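PDB 6K4X: metallo-beta-lactamase, which hydrolyses the beta-lactam ring of antibiotics with the help of two zinc ions, as a subclass B3 enzyme of Serratia marcescens. Local coordinates for residues G80-A83 with M84-T88; W222-Q225 with Q226-A229. All blocks are in the same frame, centred on the assembly; numbering follows the deposited sequence.

Interaction 1 of 2, residues G80-A83 with M84-T88; sequences GISA and MQKLT
The short helix 81-88, which follows the zinc-binding HxHxDH sequence of the metallo-beta-lactamase fold, is held through its first turns by an unbroken ladder of i to i+4 backbone hydrogen bonds between 80-83 and 84-88. Met84 N donates to Gly80 O and Gln85 N to Ile81 O at 2.7 Å, the shortest rung; Lys86 N and Leu87 N continue the series to Ser82 O and Ala83 O. In one of its two conformers, Lys86 folds back over the preceding turn. Its CG then stands beside the backbone N (chi1 -75°) and the chain bends at its third torsion, which carries CE across Ser82 O to lie 3.7 Å from Ala83 CA. In this conformer the ammonium NZ is 4.1 Å from Ala83 CB, and a water 2.8 Å from Lys86 NZ accepts from it and links it to Ala83 O, to which the water donates. That carbonyl therefore takes both the Leu87 amide and a water. Ser82 O is served likewise, by Lys86 N and by a second water that also donates to Gln85 OE1 at 2.8 Å, so the Gln85 side-chain amide is tied to the turn before it, while its NE2 bonds Ala90 O. At the far end Thr88 OG1 returns to Met84 O at 2.7 Å; it and Thr88 N grip this oxygen from opposite faces of its carbonyl plane. Thr88 OG1 also bonds Ala90 N. Met84 and Ile81 turn to Ile68 on strand 65-69, and the side chain of Ile81 comes within about 6 Å of that of the zinc ligand His77. Helix 47-57 meets Ala83, Met84 and Leu87 through Ala48 and Ala52, whereas Gln85 and Ile81 rest on Val92 of strand 91-95.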
loop_
_atom_site.group_PDB
_atom_site.type_symbol
_atom_site.label_atom_id
_atom_site.label_comp_id
_atom_site.label_asym_id
_atom_site.label_seq_id
_atom_site.Cartn_x
_atom_site.Cartn_y
_atom_site.Cartn_z
ATOM N N GLY A 80 6.157 -4.650 -9.416
ATOM C CA GLY A 80 5.296 -5.472 -10.223
ATOM C C GLY A 80 4.214 -4.704 -10.958
ATOM O O GLY A 80 3.442 -5.313 -11.702
ATOM N N ILE A 81 4.084 -3.400 -10.706
ATOM C CA ILE A 81 2.990 -2.657 -11.266
ATOM C C ILE A 81 3.048 -2.637 -12.791
ATOM O O ILE A 81 2.022 -2.801 -13.433
ATOM C CB ILE A 81 2.882 -1.243 -10.671
ATOM C CG1 ILE A 81 2.424 -1.368 -9.214
ATOM C CG2 ILE A 81 1.938 -0.387 -11.515
ATOM C CD1 ILE A 81 2.331 -0.068 -8.471
ATOM N N SER A 82 4.232 -2.421 -13.362
ATOM C CA SER A 82 4.310 -2.291 -14.812
ATOM C C SER A 82 3.798 -3.557 -15.499
ATOM O O SER A 82 3.039 -3.511 -16.464
ATOM C CB SER A 82 5.712 -1.977 -15.232
ATOM O OG SER A 82 5.814 -1.916 -16.650
ATOM N N ALA A 83 4.245 -4.705 -14.998
ATOM C CA ALA A 83 3.844 -5.980 -15.558
ATOM C C ALA A 83 2.335 -6.178 -15.389
ATOM O O ALA A 83 1.646 -6.649 -16.302
ATOM C CB ALA A 83 4.617 -7.123 -14.950
ATOM N N MET A 84 1.811 -5.867 -14.207
ATOM C CA MET A 84 0.369 -5.985 -13.967
ATOM C C MET A 84 -0.410 -5.019 -14.872
ATOM O O MET A 84 -1.491 -5.358 -15.362
ATOM C CB MET A 84 0.040 -5.725 -12.502
ATOM C CG MET A 84 0.511 -6.811 -11.526
ATOM S SD MET A 84 -0.027 -8.479 -11.915
ATOM C CE MET A 84 -1.756 -8.175 -12.312
ATOM N N GLN A 85 0.110 -3.820 -15.108
ATOM C CA GLN A 85 -0.545 -2.840 -15.983
ATOM C C GLN A 85 -0.672 -3.429 -17.394
ATOM O O GLN A 85 -1.707 -3.362 -18.016
ATOM C CB GLN A 85 0.246 -1.535 -15.971
ATOM C CG GLN A 85 -0.473 -0.370 -16.640
ATOM C CD GLN A 85 -0.530 -0.487 -18.144
ATOM O OE1 GLN A 85 0.447 -0.858 -18.800
ATOM N NE2 GLN A 85 -1.677 -0.167 -18.710
ATOM N N LYS A 86 0.396 -4.061 -17.882
ATOM C CA LYS A 86 0.397 -4.668 -19.217
ATOM C C LYS A 86 -0.617 -5.812 -19.279
ATOM O O LYS A 86 -1.319 -5.976 -20.273
ATOM C CB LYS A 86 1.782 -5.228 -19.549
ATOM C CG LYS A 86 2.828 -4.187 -19.902
ATOM C CD LYS A 86 4.177 -4.782 -20.219
ATOM C CE LYS A 86 4.963 -5.162 -18.983
ATOM N NZ LYS A 86 5.345 -6.599 -18.957
ATOM N N LEU A 87 -0.656 -6.644 -18.239
ATOM C CA LEU A 87 -1.524 -7.830 -18.240
ATOM C C LEU A 87 -2.995 -7.412 -18.182
ATOM O O LEU A 87 -3.855 -8.164 -18.660
ATOM C CB LEU A 87 -1.198 -8.758 -17.072
ATOM C CG LEU A 87 0.113 -9.536 -17.167
ATOM C CD1 LEU A 87 0.412 -10.208 -15.844
ATOM C CD2 LEU A 87 0.066 -10.556 -18.291
ATOM N N THR A 88 -3.312 -6.292 -17.530
ATOM C CA THR A 88 -4.687 -5.927 -17.215
ATOM C C THR A 88 -5.230 -4.864 -18.170
ATOM O O THR A 88 -6.442 -4.824 -18.382
ATOM C CB THR A 88 -4.812 -5.390 -15.785
ATOM O OG1 THR A 88 -3.967 -4.241 -15.642
ATOM C CG2 THR A 88 -4.459 -6.443 -14.753
HETATM O O HOH W 1 3.102 -0.843 -18.035
HETATM O O HOH W 2 3.236 -8.197 -18.176
#

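Interaction 2 of 2, residues W222-Q225 with Q226-A229; sequences WTRQ and QRAA
Arg227 runs alongside Arg224, one turn earlier, both chains pointing the same way, and the two NH1 atoms come within 3.7 Å of each other. The guanidinium planes are turned 54° apart. A water bridges the two NH1 atoms from one side, accepting from Arg224 NH1 at 2.8 Å and, at a longer 3.2 Å, from Arg227 NH1. Each arginine also has an acidic partner, Asp238 for Arg224 and Glu231 for Arg227, which would be expected to offset much of the repulsion between like charges. Arg224 is extended from CG to NE, a shape that delivers its guanidinium to the carbonyls of Asn219 and Ala235 as well as to Asp238. Arg227, by contrast, bends at its third torsion (chi3 59°), after CG has passed 3.4 Å from Thr223 O. These residues belong to helix 221-231, which follows the zinc ligand His215 in the chain, and the i to i+4 backbone bonds are regular at first: Gln226 N to Trp222 O, Arg227 N to Thr223 O and Ala228 N to Arg224 O, the last at 2.8 Å. The next, from Ala229 N to Gln225 O, is weak at 3.3 Å, and Ala229 N also donates to Gln226 O at 3.2 Å, an i to i+3 bond. In one of two conformers Gln226 is extended beyond CG and reaches back along the preceding turn, its CG 3.3 Å from Trp222 O. Over on another side of the helix, Gln225 OE1 sits at the edge of the Trp222 ring, in its plane. Phe12 of strand 12-15 touches both Trp222 and Gln225, and the indole further engages Arg3 in a cation-pi contact and Tyr20 edge-to-face.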
loop_
_atom_site.group_PDB
_atom_site.type_symbol
_atom_site.label_atom_id
_atom_site.label_comp_id
_atom_site.label_asym_id
_atom_site.label_seq_id
_atom_site.Cartn_x
_atom_site.Cartn_y
_atom_site.Cartn_z
ATOM N N TRP A 222 -0.078 -12.184 9.529
ATOM C CA TRP A 222 0.025 -13.639 9.527
ATOM C C TRP A 222 -0.461 -14.220 10.855
ATOM O O TRP A 222 -1.111 -15.255 10.877
ATOM C CB TRP A 222 1.440 -14.065 9.153
ATOM C CG TRP A 222 1.841 -13.367 7.894
ATOM C CD1 TRP A 222 2.888 -12.508 7.735
ATOM C CD2 TRP A 222 1.132 -13.379 6.643
ATOM N NE1 TRP A 222 2.880 -11.979 6.473
ATOM C CE2 TRP A 222 1.808 -12.485 5.786
ATOM C CE3 TRP A 222 -0.014 -14.035 6.173
ATOM C CZ2 TRP A 222 1.381 -12.268 4.473
ATOM C CZ3 TRP A 222 -0.448 -13.790 4.886
ATOM C CH2 TRP A 222 0.248 -12.914 4.048
ATOM N N THR A 223 -0.186 -13.545 11.962
ATOM C CA THR A 223 -0.821 -13.905 13.227
ATOM C C THR A 223 -2.347 -13.803 13.122
ATOM O O THR A 223 -3.082 -14.691 13.623
ATOM C CB THR A 223 -0.298 -13.031 14.372
ATOM O OG1 THR A 223 1.109 -13.250 14.464
ATOM C CG2 THR A 223 -0.961 -13.344 15.694
ATOM N N ARG A 224 -2.849 -12.723 12.514
ATOM C CA ARG A 224 -4.289 -12.550 12.361
ATOM C C ARG A 224 -4.879 -13.656 11.488
ATOM O O ARG A 224 -5.973 -14.157 11.769
ATOM C CB ARG A 224 -4.616 -11.177 11.774
ATOM C CG ARG A 224 -4.325 -10.035 12.728
ATOM C CD ARG A 224 -4.621 -8.698 12.065
ATOM N NE ARG A 224 -4.279 -7.556 12.887
ATOM C CZ ARG A 224 -4.993 -7.123 13.909
ATOM N NH1 ARG A 224 -6.123 -7.734 14.232
ATOM N NH2 ARG A 224 -4.596 -6.052 14.579
ATOM N N GLN A 225 -4.214 -14.000 10.395
ATOM C CA GLN A 225 -4.754 -15.021 9.508
ATOM C C GLN A 225 -4.853 -16.348 10.272
ATOM O O GLN A 225 -5.828 -17.100 10.098
ATOM C CB GLN A 225 -3.907 -15.144 8.247
ATOM C CG GLN A 225 -4.465 -16.228 7.334
ATOM C CD GLN A 225 -3.561 -16.516 6.176
ATOM O OE1 GLN A 225 -2.338 -16.611 6.320
ATOM N NE2 GLN A 225 -4.178 -16.771 5.038
ATOM N N GLN A 226 -3.849 -16.672 11.078
ATOM C CA GLN A 226 -3.860 -17.903 11.881
ATOM C C GLN A 226 -5.033 -17.845 12.875
ATOM O O GLN A 226 -5.765 -18.824 13.063
ATOM C CB GLN A 226 -2.483 -18.090 12.522
ATOM C CG GLN A 226 -1.412 -18.466 11.498
ATOM C CD GLN A 226 0.016 -18.519 11.989
ATOM O OE1 GLN A 226 0.494 -17.662 12.731
ATOM N NE2 GLN A 226 0.741 -19.531 11.531
ATOM N N ARG A 227 -5.244 -16.693 13.511
ATOM C CA ARG A 227 -6.380 -16.519 14.403
ATOM C C ARG A 227 -7.702 -16.716 13.654
ATOM O O ARG A 227 -8.645 -17.281 14.204
ATOM C CB ARG A 227 -6.366 -15.121 15.014
ATOM C CG ARG A 227 -5.361 -14.945 16.146
ATOM C CD ARG A 227 -5.241 -13.478 16.500
ATOM N NE ARG A 227 -6.520 -12.934 16.916
ATOM C CZ ARG A 227 -6.945 -11.698 16.738
ATOM N NH1 ARG A 227 -6.087 -10.730 16.426
ATOM N NH2 ARG A 227 -8.223 -11.432 16.943
ATOM N N ALA A 228 -7.771 -16.247 12.405
ATOM C CA ALA A 228 -9.004 -16.297 11.623
ATOM C C ALA A 228 -9.438 -17.738 11.346
ATOM O O ALA A 228 -10.636 -17.981 11.135
ATOM C CB ALA A 228 -8.831 -15.556 10.325
ATOM N N ALA A 229 -8.497 -18.674 11.341
ATOM C CA ALA A 229 -8.843 -20.064 11.050
ATOM C C ALA A 229 -9.928 -20.544 12.014
ATOM O O ALA A 229 -10.807 -21.310 11.599
ATOM C CB ALA A 229 -7.636 -20.949 11.121
HETATM O O HOH W 3 -6.955 -7.680 16.956
#

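How the interactions relate
Both contacts are local turns of a helix, so neither closes a long loop, and along the chain they come in series without nesting or crossing. Interaction 1 comes first, in helix 81-88, soon after the first group of zinc ligands; its helix packs on helix 47-57 and on strands 65-69 and 91-95 of the seven-stranded sheet. The chain then builds the five-stranded sheet, ending in strand 210-213, and passes the zinc ligand His215 before interaction 2 in helix 221-231, which joins the loop reaching Asp238 to the N-terminal strand 12-15. The two contacts do not touch: their centres lie 30 Å apart and their nearest atoms about 17 Å.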